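Local coordinates for protein MOSUB1, transcription cofactor (Magnaporthe oryzae, PDB 4AGH) that binds single-stranded DNA and probably acts as a transcriptional coactivator, at the interface of chains A and B. Coordinates in Å, arbitrary orientation; residue numbers count along the deposited sequence, not the author numbering. Chains: chain A/B, MOSUB1, transcription cofactor.

Contacts 1 and 2 are two patches of one two-fold symmetric interface between identical MoSub1 chains, their C-alpha centres about 15 Å apart. They share two elements, with the chains exchanged. In contact 1, helix 91-110 of chain A meets the start of strand 55-62 of chain B through its first turns; in contact 2, the far end of the same helix, from chain B, lies against strand 55-62 of chain A. Because each contact recurs with the chains swapped, every helix is held near both ends by the partner, an arrangement that fits the dimer typical of PC4-family proteins.

Contact 1: the interface of chains A and B. Residues chain A 89, 92-93, 96; chain B 51-52, 55.
A:Gln93, in the first turn of helix 91-110, reaches across to B:Ile51, B:Ser52 and B:Arg55, and its side chain is the thread to follow. With CG anti to the carbonyl carbon (chi1 -72°) and the chain extended beyond it, the amide is carried out to chain B. CB lies 3.9 Å from the backbone O of B:Ile51. One atom further, CG comes within 3.6 Å of that same oxygen and also packs on CB of B:Ser52. The amide carbon CD then rests against the aliphatic CD of B:Arg55, 3.6 Å away, as the two side chains cross obliquely. At the tip, OE1 accepts a hydrogen bond of 2.8 Å from B:Arg55 NH1. The bond is bent, 130° at the hydrogen, and the donor sits out of the carbonyl plane; amide and guanidinium are turned 47° against each other. The other amide branch, NE2, packs alongside CD of B:Arg55.

Within chain B, the hydroxyl OG of B:Ser52 accepts a hydrogen bond from the backbone N of B:Arg55 at 3.2 Å, tying the loop to the first residue of strand 55-62. B:Ile51 adds apolar packing: its CD1 meets CD2 of A:Leu89 at 3.9 Å, the side chains at about a right angle, while its backbone faces CB of A:Ala96. The patch thus fastens the helix start of one subunit to the loop and strand start of the other, helping hold the dimer together.

Contact 2: the interface of chains A and B. Residues chain A 47, 59-61, 66; chain B 104, 107-108, 111, 113.
B:Arg111 and A:Asp66 form the salt bridge across this patch, a hydrogen bond of 2.9 Å from NH1 to OD1. It is fairly straight, 158° at the hydrogen, and lies in the guanidinium plane, but the carboxylate stands 76° to that plane and OD1 is met on its anti side, well out of the carboxylate plane. A:Gln61 NE2 donates to the same oxygen at 2.9 Å, on the syn side and from the opposite face, which helps fix the carboxylate. In a salt bridge within chain B, the arginine grips B:Glu107 OE2 side-on with NE (2.7 Å) and NH2, which should fix the guanidinium's rotation. Set between A:Asp66 OD1 and B:Glu107 OE2, 6.7 Å apart, the arginine would offset their like charges.

Water completes the polar network. Water 1 joins NH1 and NH2 of B:Arg111 to the backbone O of A:Ile59, water 2 links the backbone N of A:Asp66 to B:His113 NE2, and water 3 connects A:Asp66 OD2 with the backbone O of B:Arg111.

Among the apolar contacts, A:Ile59 CG2 sits 3.6 Å above one guanidinium face, towards its rim. With CG1 anti to the carbonyl carbon (chi1 -61°), CD1 of A:Ile59 runs to CG of B:Glu107, 3.3 Å away. A:Pro47 meets the arginine tip to tip, CD to NH2.

Strands 47-50, 55-62 and 65-76 of chain A supply one side; the other is the last turns of helix 91-110 of chain B and the segment just after it.

Contact 1: the interface of chains A and B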
loop_
_atom_site.group_PDB
_atom_site.type_symbol
_atom_site.label_atom_id
_atom_site.label_comp_id
_atom_site.label_asym_id
_atom_site.label_seq_id
_atom_site.Cartn_x
_atom_site.Cartn_y
_atom_site.Cartn_z
ATOM N N LEU A 89 -1.466 7.024 2.152
ATOM C CA LEU A 89 -0.281 7.083 2.995
ATOM C C LEU A 89 0.378 8.453 2.924
ATOM O O LEU A 89 0.463 9.054 1.857
ATOM C CB LEU A 89 0.744 6.034 2.538
ATOM C CG LEU A 89 0.260 4.588 2.550
ATOM C CD1 LEU A 89 1.389 3.686 2.057
ATOM C CD2 LEU A 89 -0.200 4.193 3.949
ATOM N N ASP A 92 6.008 9.911 4.846
ATOM C CA ASP A 92 6.776 9.208 5.880
ATOM C C ASP A 92 6.302 7.768 6.053
ATOM O O ASP A 92 7.101 6.861 6.300
ATOM C CB ASP A 92 6.699 9.944 7.221
ATOM C CG ASP A 92 7.533 11.215 7.248
ATOM O OD1 ASP A 92 8.358 11.421 6.334
ATOM O OD2 ASP A 92 7.365 12.008 8.203
ATOM N N GLN A 93 4.996 7.549 5.936
ATOM C CA GLN A 93 4.460 6.189 6.021
ATOM C C GLN A 93 4.903 5.390 4.809
ATOM O O GLN A 93 5.263 4.217 4.916
ATOM C CB GLN A 93 2.929 6.211 6.113
ATOM C CG GLN A 93 2.429 6.693 7.467
ATOM C CD GLN A 93 1.006 7.209 7.411
ATOM O OE1 GLN A 93 0.317 7.042 6.407
ATOM N NE2 GLN A 93 0.559 7.841 8.495
ATOM N N ALA A 96 8.556 4.464 5.192
ATOM C CA ALA A 96 8.664 3.375 6.171
ATOM C C ALA A 96 8.254 2.049 5.545
ATOM O O ALA A 96 8.845 1.006 5.822
ATOM C CB ALA A 96 7.815 3.670 7.403
ATOM N N ILE B 51 4.323 1.009 10.031
ATOM C CA ILE B 51 4.735 2.110 9.169
ATOM C C ILE B 51 4.355 3.469 9.752
ATOM O O ILE B 51 4.670 4.512 9.175
ATOM C CB ILE B 51 4.216 1.935 7.715
ATOM C CG1 ILE B 51 2.690 1.956 7.664
ATOM C CG2 ILE B 51 4.795 0.652 7.109
ATOM C CD1 ILE B 51 2.128 2.031 6.213
ATOM N N SER B 52 3.694 3.438 10.908
ATOM C CA SER B 52 3.488 4.622 11.741
ATOM C C SER B 52 2.936 4.129 13.070
ATOM O O SER B 52 2.889 2.929 13.304
ATOM C CB SER B 52 2.515 5.604 11.087
ATOM O OG SER B 52 1.198 5.089 11.096
ATOM N N ARG B 55 -0.528 2.503 11.790
ATOM C CA ARG B 55 -0.622 1.831 10.495
ATOM C C ARG B 55 0.383 0.700 10.369
ATOM O O ARG B 55 1.536 0.826 10.782
ATOM C CB ARG B 55 -0.461 2.838 9.358
ATOM C CG ARG B 55 -1.657 3.794 9.347
ATOM C CD ARG B 55 -1.554 4.900 8.320
ATOM N NE ARG B 55 -2.860 5.546 8.205
ATOM C CZ ARG B 55 -3.265 6.247 7.150
ATOM N NH1 ARG B 55 -2.442 6.457 6.127
ATOM N NH2 ARG B 55 -4.490 6.767 7.141
#

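Contact 2: the interface of chains A and B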
loop_
_atom_site.group_PDB
_atom_site.type_symbol
_atom_site.label_atom_id
_atom_site.label_comp_id
_atom_site.label_asym_id
_atom_site.label_seq_id
_atom_site.Cartn_x
_atom_site.Cartn_y
_atom_site.Cartn_z
ATOM N N PRO A 47 -1.376 11.963 -11.045
ATOM C CA PRO A 47 -0.713 10.806 -11.655
ATOM C C PRO A 47 -1.087 9.502 -10.948
ATOM O O PRO A 47 -1.245 9.483 -9.724
ATOM C CB PRO A 47 0.780 11.112 -11.455
ATOM C CG PRO A 47 0.824 11.927 -10.216
ATOM C CD PRO A 47 -0.450 12.769 -10.229
ATOM N N ILE A 59 -0.719 9.594 -6.655
ATOM C CA ILE A 59 -0.241 10.610 -5.731
ATOM C C ILE A 59 -1.141 11.826 -5.825
ATOM O O ILE A 59 -1.344 12.370 -6.919
ATOM C CB ILE A 59 1.201 11.030 -6.062
ATOM C CG1 ILE A 59 2.138 9.823 -5.940
ATOM C CG2 ILE A 59 1.660 12.134 -5.128
ATOM C CD1 ILE A 59 3.489 10.053 -6.582
ATOM N N SER A 60 -1.675 12.243 -4.678
ATOM C CA SER A 60 -2.528 13.424 -4.598
ATOM C C SER A 60 -1.870 14.451 -3.696
ATOM O O SER A 60 -0.960 14.131 -2.930
ATOM C CB SER A 60 -3.909 13.054 -4.037
ATOM O OG SER A 60 -3.829 12.684 -2.660
ATOM N N GLN A 61 -2.316 15.700 -3.786
ATOM C CA GLN A 61 -1.743 16.720 -2.951
ATOM C C GLN A 61 -2.861 17.496 -2.286
ATOM O O GLN A 61 -3.819 17.921 -2.941
ATOM C CB GLN A 61 -0.864 17.644 -3.797
ATOM C CG GLN A 61 0.019 18.574 -3.006
ATOM C CD GLN A 61 0.960 19.355 -3.901
ATOM O OE1 GLN A 61 0.612 20.423 -4.399
ATOM N NE2 GLN A 61 2.157 18.816 -4.119
ATOM N N ASP A 66 1.829 15.762 0.152
ATOM C CA ASP A 66 1.600 14.700 -0.815
ATOM C C ASP A 66 1.180 13.399 -0.139
ATOM O O ASP A 66 1.632 13.092 0.964
ATOM C CB ASP A 66 2.862 14.459 -1.645
ATOM C CG ASP A 66 3.231 15.659 -2.496
ATOM O OD1 ASP A 66 2.455 15.981 -3.415
ATOM O OD2 ASP A 66 4.279 16.285 -2.234
ATOM N N ILE B 104 6.981 5.974 -8.950
ATOM C CA ILE B 104 6.345 6.671 -7.835
ATOM C C ILE B 104 7.392 7.484 -7.092
ATOM O O ILE B 104 7.175 8.658 -6.776
ATOM C CB ILE B 104 5.719 5.673 -6.848
ATOM C CG1 ILE B 104 4.526 4.980 -7.504
ATOM C CG2 ILE B 104 5.299 6.389 -5.557
ATOM C CD1 ILE B 104 4.095 3.713 -6.762
ATOM N N GLU B 107 8.434 10.595 -9.009
ATOM C CA GLU B 107 7.419 11.636 -8.893
ATOM C C GLU B 107 7.536 12.342 -7.537
ATOM O O GLU B 107 7.452 13.569 -7.454
ATOM C CB GLU B 107 6.014 11.042 -9.048
ATOM C CG GLU B 107 4.900 12.060 -8.798
ATOM C CD GLU B 107 4.702 13.056 -9.938
ATOM O OE1 GLU B 107 5.032 12.741 -11.100
ATOM O OE2 GLU B 107 4.205 14.164 -9.668
ATOM N N LEU B 108 7.737 11.568 -6.476
ATOM C CA LEU B 108 7.888 12.154 -5.136
ATOM C C LEU B 108 9.163 13.010 -5.015
ATOM O O LEU B 108 9.149 14.057 -4.365
ATOM C CB LEU B 108 7.847 11.066 -4.053
ATOM C CG LEU B 108 6.485 10.383 -3.862
ATOM C CD1 LEU B 108 6.615 9.170 -2.928
ATOM C CD2 LEU B 108 5.473 11.377 -3.288
ATOM N N ARG B 111 8.558 16.265 -6.442
ATOM C CA ARG B 111 7.771 17.067 -5.508
ATOM C C ARG B 111 8.546 17.506 -4.268
ATOM O O ARG B 111 7.988 18.137 -3.363
ATOM C CB ARG B 111 6.506 16.308 -5.098
ATOM C CG ARG B 111 5.613 16.039 -6.288
ATOM C CD ARG B 111 4.436 15.156 -5.935
ATOM N NE ARG B 111 3.635 14.887 -7.118
ATOM C CZ ARG B 111 2.333 15.129 -7.210
ATOM N NH1 ARG B 111 1.676 15.622 -6.168
ATOM N NH2 ARG B 111 1.693 14.854 -8.336
ATOM N N HIS B 113 10.596 15.425 -2.172
ATOM C CA HIS B 113 10.830 14.444 -1.114
ATOM C C HIS B 113 12.078 13.610 -1.340
ATOM O O HIS B 113 12.317 13.108 -2.438
ATOM C CB HIS B 113 9.603 13.546 -0.936
ATOM C CG HIS B 113 8.367 14.311 -0.611
ATOM N ND1 HIS B 113 7.383 14.574 -1.535
ATOM C CD2 HIS B 113 7.980 14.933 0.536
ATOM C CE1 HIS B 113 6.432 15.303 -0.976
ATOM N NE2 HIS B 113 6.775 15.527 0.282
HETATM O O HOH W 1 -0.943 15.150 -7.218
HETATM O O HOH W 2 4.135 16.146 1.738
HETATM O O HOH W 3 5.262 18.669 -2.686
#